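Local coordinates for Alr3699 protein (Nostoc sp., PDB 4XSO) that is of undetermined specific role but belongs to the GT-B superfamily of glycosyltransferases, built from two Rossmann-like domains, at residues 197-201 with 202-206; 229-232 with 233-237. One frame throughout, in Å; residues are numbered along the deposited sequence.

Interaction 1: residues 197-201 with 202-206; sequences LRQQL and GVANN
The chain leaves its helix at Gly202, and Arg198 O accepts the N-H of Val203, Arg198 O to Val203 N 2.9 Å with an N-H...O angle of 160°, while Gly202 N, 3.0 Å from Gln199 O, closes the shorter loop inside it and adds a weak bond to Arg198 O. Gly202 takes a positive phi of 79°, bringing Ala204 alongside Arg198 before the chain leads away. Straight after it, Val203 to Asn206 form a type I beta turn.

The side chain of Arg198 spans this turn. Its CG lies beside the backbone N, and a bend at chi3 (60°) carries the guanidinium over the residues that follow the helix. One nitrogen serves two carbonyls: Arg198 NH2 lies 2.9 Å from Ala204 O and 3.1 Å from Asn206 O. The second bond is the straighter, in the carbonyl plane of Asn206 and close to that of the guanidinium; the first comes from above the Ala204 carbonyl plane. Val203 O sits over one face of the guanidinium, offset toward its rim. The other terminal nitrogen, NH1, forms a salt bridge with Asp284 and a hydrogen bond to Ala282 O, so the group is fixed from several directions, and its positive charge is probably favoured by that carboxylate.

Val203 crosses the aliphatic part of Arg198 at about a right angle. Val203 CG2 approaches Arg198 CB at 3.9 Å and Leu201 CB at 4.0 Å, and the valine also packs on Val208 of strand 207-212. This is a Schellman motif ending helix 191-201, run directly into a type I turn that leads to the next strand of a Rossmann-like GT-B domain.

Interaction 2: residues 229-232 with 233-237; sequences AQCP and PQVTA
Gln234 folds its amide back against the ring of Pro232, with Gln234 OE1 3.2 Å from Pro232 CB and Gln234 NE2 near the CG of the same ring at 4.0 Å. The two side chains cross obliquely on the outer side of a type I beta turn, Pro232 to Val235, which connects the loop after helix 221-228 to strand 235-240 of the parallel sheet. For Gln234 the fold-back depends on two torsions: CG lies between the backbone N and the carbonyl carbon (chi1 78°), and a bend at chi2 (-81°) then brings the amide round to the proline.

The turn is closed by Val235 N, 3.0 Å from Pro232 O, with an N-H...O angle of 156°; the donor sits above the carbonyl plane. Pro233, at the second position of the turn, has a ring-restricted phi, which suits that position, and its ring nitrogen has no N-H to donate.

On the inner side, buried Cys231 and Val235 meet through Cys231 CB and Val235 CG2, 3.8 Å apart. The same methyl, Val235 CG2, lies 4.2 Å from Pro232 CD, so it rests on Cys231 and on the first residue of the turn. Helix 336-348 adds Ile343 against Cys231, Asn344 against Pro232 and Ile347 against Val235, and Leu228 of helix 221-228 also packs on Val235. The valine thus joins the start of the strand to the helical layer. Val235 CG1 stands anti to the backbone N, and Val235 CG2, anti to the carbonyl carbon, reaches to 3.4 Å from Pro232 O.

Overall arrangement
Interactions 1 and 2 follow one another along the chain, their centres about 15 Å apart, and both lie in the glycosyl transferases group 1 part of the chain. Residues 202-206 lead into strand 207-212 and residues 229-234 into strand 235-240, neighbouring parallel strands of the six-stranded sheet, with helix 221-228 as the crossover between them. Both connections thus come at the same end of the sheet, where these strands begin. They touch directly: Asn206 CB packs 3.3 Å from Gln234 O, and Asn206 CG lies 3.7 Å from Thr236 CG2. The two turns are therefore packed together where the paired strands start.

Interaction 1: residues 197-201 with 202-206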
loop_
_atom_site.group_PDB
_atom_site.type_symbol
_atom_site.label_atom_id
_atom_site.label_comp_id
_atom_site.label_asym_id
_atom_site.label_seq_id
_atom_site.Cartn_x
_atom_site.Cartn_y
_atom_site.Cartn_z
ATOM N N LEU A 197 4.931 -23.327 48.656
ATOM C CA LEU A 197 5.447 -23.515 47.329
ATOM C C LEU A 197 6.932 -23.947 47.362
ATOM O O LEU A 197 7.306 -24.868 46.613
ATOM C CB LEU A 197 5.215 -22.240 46.478
ATOM C CG LEU A 197 5.679 -22.296 45.022
ATOM C CD1 LEU A 197 5.031 -23.426 44.238
ATOM C CD2 LEU A 197 5.362 -20.980 44.338
ATOM N N ARG A 198 7.757 -23.269 48.174
ATOM C CA ARG A 198 9.147 -23.700 48.318
ATOM C C ARG A 198 9.227 -25.211 48.805
ATOM O O ARG A 198 10.049 -25.978 48.352
ATOM C CB ARG A 198 9.887 -22.751 49.240
ATOM C CG ARG A 198 10.145 -21.393 48.620
ATOM C CD ARG A 198 10.578 -20.384 49.659
ATOM N NE ARG A 198 11.799 -20.775 50.347
ATOM C CZ ARG A 198 13.033 -20.550 49.936
ATOM N NH1 ARG A 198 13.274 -19.902 48.801
ATOM N NH2 ARG A 198 14.037 -20.938 50.688
ATOM N N GLN A 199 8.323 -25.594 49.693
ATOM C CA GLN A 199 8.248 -26.957 50.204
ATOM C C GLN A 199 7.954 -27.934 49.108
ATOM O O GLN A 199 8.691 -28.881 48.971
ATOM C CB GLN A 199 7.204 -27.110 51.331
ATOM C CG GLN A 199 7.763 -26.708 52.672
ATOM C CD GLN A 199 6.749 -26.722 53.829
ATOM O OE1 GLN A 199 5.525 -26.668 53.633
ATOM N NE2 GLN A 199 7.268 -26.764 55.051
ATOM N N GLN A 200 6.905 -27.694 48.318
ATOM C CA GLN A 200 6.531 -28.575 47.248
ATOM C C GLN A 200 7.588 -28.642 46.159
ATOM O O GLN A 200 7.710 -29.636 45.453
ATOM C CB GLN A 200 5.213 -28.127 46.666
ATOM C CG GLN A 200 4.078 -28.309 47.671
ATOM C CD GLN A 200 2.694 -28.174 47.051
ATOM O OE1 GLN A 200 2.554 -27.920 45.867
ATOM N NE2 GLN A 200 1.667 -28.359 47.857
ATOM N N LEU A 201 8.322 -27.561 45.981
ATOM C CA LEU A 201 9.351 -27.519 44.984
ATOM C C LEU A 201 10.594 -28.134 45.516
ATOM O O LEU A 201 11.504 -28.350 44.761
ATOM C CB LEU A 201 9.634 -26.087 44.560
ATOM C CG LEU A 201 8.571 -25.495 43.681
ATOM C CD1 LEU A 201 8.958 -24.097 43.273
ATOM C CD2 LEU A 201 8.341 -26.386 42.464
ATOM N N GLY A 202 10.674 -28.352 46.824
ATOM C CA GLY A 202 11.841 -28.998 47.365
ATOM C C GLY A 202 13.003 -28.050 47.504
ATOM O O GLY A 202 14.136 -28.491 47.601
ATOM N N VAL A 203 12.735 -26.751 47.645
ATOM C CA VAL A 203 13.835 -25.808 47.760
ATOM C C VAL A 203 13.831 -25.012 49.013
ATOM O O VAL A 203 14.376 -23.916 49.032
ATOM C CB VAL A 203 13.799 -24.803 46.607
ATOM C CG1 VAL A 203 14.030 -25.522 45.301
ATOM C CG2 VAL A 203 12.433 -24.074 46.572
ATOM N N ALA A 204 13.203 -25.515 50.053
ATOM C CA ALA A 204 12.930 -24.682 51.250
ATOM C C ALA A 204 14.193 -24.271 51.996
ATOM O O ALA A 204 14.307 -23.143 52.475
ATOM C CB ALA A 204 11.950 -25.366 52.185
ATOM N N ASN A 205 15.185 -25.142 52.014
ATOM C CA ASN A 205 16.448 -24.788 52.657
ATOM C C ASN A 205 17.487 -24.268 51.715
ATOM O O ASN A 205 18.633 -24.162 52.089
ATOM C CB ASN A 205 17.005 -25.995 53.428
ATOM C CG ASN A 205 16.060 -26.450 54.514
ATOM O OD1 ASN A 205 15.791 -25.708 55.443
ATOM N ND2 ASN A 205 15.519 -27.648 54.380
ATOM N N ASN A 206 17.099 -23.931 50.493
ATOM C CA ASN A 206 18.031 -23.383 49.518
ATOM C C ASN A 206 17.972 -21.832 49.351
ATOM O O ASN A 206 16.962 -21.178 49.706
ATOM C CB ASN A 206 17.733 -23.988 48.153
ATOM C CG ASN A 206 17.936 -25.477 48.116
ATOM O OD1 ASN A 206 17.067 -26.222 47.665
ATOM N ND2 ASN A 206 19.098 -25.908 48.521
#

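Interaction 2: residues 229-232 with 233-237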
loop_
_atom_site.group_PDB
_atom_site.type_symbol
_atom_site.label_atom_id
_atom_site.label_comp_id
_atom_site.label_asym_id
_atom_site.label_seq_id
_atom_site.Cartn_x
_atom_site.Cartn_y
_atom_site.Cartn_z
ATOM N N ALA A 229 28.011 -22.417 39.104
ATOM C CA ALA A 229 29.269 -23.123 39.314
ATOM C C ALA A 229 30.151 -22.386 40.293
ATOM O O ALA A 229 31.016 -23.004 40.892
ATOM C CB ALA A 229 29.982 -23.318 37.987
ATOM N N GLN A 230 29.930 -21.073 40.465
ATOM C CA GLN A 230 30.762 -20.236 41.322
ATOM C C GLN A 230 30.108 -19.821 42.624
ATOM O O GLN A 230 30.625 -18.927 43.271
ATOM C CB GLN A 230 31.172 -18.976 40.546
ATOM C CG GLN A 230 32.084 -19.294 39.369
ATOM C CD GLN A 230 33.432 -19.725 39.896
ATOM O OE1 GLN A 230 33.665 -20.910 40.173
ATOM N NE2 GLN A 230 34.293 -18.746 40.156
ATOM N N CYS A 231 28.991 -20.463 42.987
ATOM C CA CYS A 231 28.145 -20.104 44.107
ATOM C C CYS A 231 28.166 -21.192 45.142
ATOM O O CYS A 231 28.352 -22.348 44.799
ATOM C CB CYS A 231 26.678 -19.924 43.629
ATOM S SG CYS A 231 26.517 -18.358 42.777
ATOM N N PRO A 232 27.944 -20.842 46.416
ATOM C CA PRO A 232 27.913 -21.933 47.362
ATOM C C PRO A 232 26.850 -22.974 47.064
ATOM O O PRO A 232 25.899 -22.746 46.264
ATOM C CB PRO A 232 27.682 -21.251 48.732
ATOM C CG PRO A 232 27.564 -19.801 48.490
ATOM C CD PRO A 232 27.962 -19.526 47.066
ATOM N N PRO A 233 26.990 -24.132 47.711
ATOM C CA PRO A 233 26.153 -25.295 47.359
ATOM C C PRO A 233 24.662 -25.167 47.716
ATOM O O PRO A 233 23.860 -25.809 47.083
ATOM C CB PRO A 233 26.824 -26.452 48.098
ATOM C CG PRO A 233 27.664 -25.819 49.178
ATOM C CD PRO A 233 28.028 -24.448 48.719
ATOM N N GLN A 234 24.296 -24.321 48.677
ATOM C CA GLN A 234 22.903 -24.112 48.961
ATOM C C GLN A 234 22.184 -23.261 47.873
ATOM O O GLN A 234 20.932 -23.194 47.878
ATOM C CB GLN A 234 22.680 -23.518 50.364
ATOM C CG GLN A 234 22.945 -22.022 50.534
ATOM C CD GLN A 234 24.413 -21.733 50.720
ATOM O OE1 GLN A 234 25.253 -22.569 50.392
ATOM N NE2 GLN A 234 24.733 -20.552 51.248
ATOM N N VAL A 235 22.951 -22.699 46.914
ATOM C CA VAL A 235 22.362 -21.969 45.810
ATOM C C VAL A 235 21.868 -22.912 44.745
ATOM O O VAL A 235 22.666 -23.623 44.074
ATOM C CB VAL A 235 23.329 -20.934 45.158
ATOM C CG1 VAL A 235 22.622 -20.170 44.026
ATOM C CG2 VAL A 235 23.875 -19.958 46.189
ATOM N N THR A 236 20.551 -22.842 44.495
ATOM C CA THR A 236 19.928 -23.567 43.363
ATOM C C THR A 236 19.160 -22.640 42.426
ATOM O O THR A 236 18.656 -21.566 42.827
ATOM C CB THR A 236 18.895 -24.609 43.814
ATOM O OG1 THR A 236 17.827 -23.933 44.438
ATOM C CG2 THR A 236 19.445 -25.542 44.761
ATOM N N ALA A 237 19.100 -23.051 41.165
ATOM C CA ALA A 237 18.426 -22.281 40.143
ATOM C C ALA A 237 17.112 -22.981 39.726
ATOM O O ALA A 237 17.054 -24.192 39.647
ATOM C CB ALA A 237 19.367 -22.070 38.979
#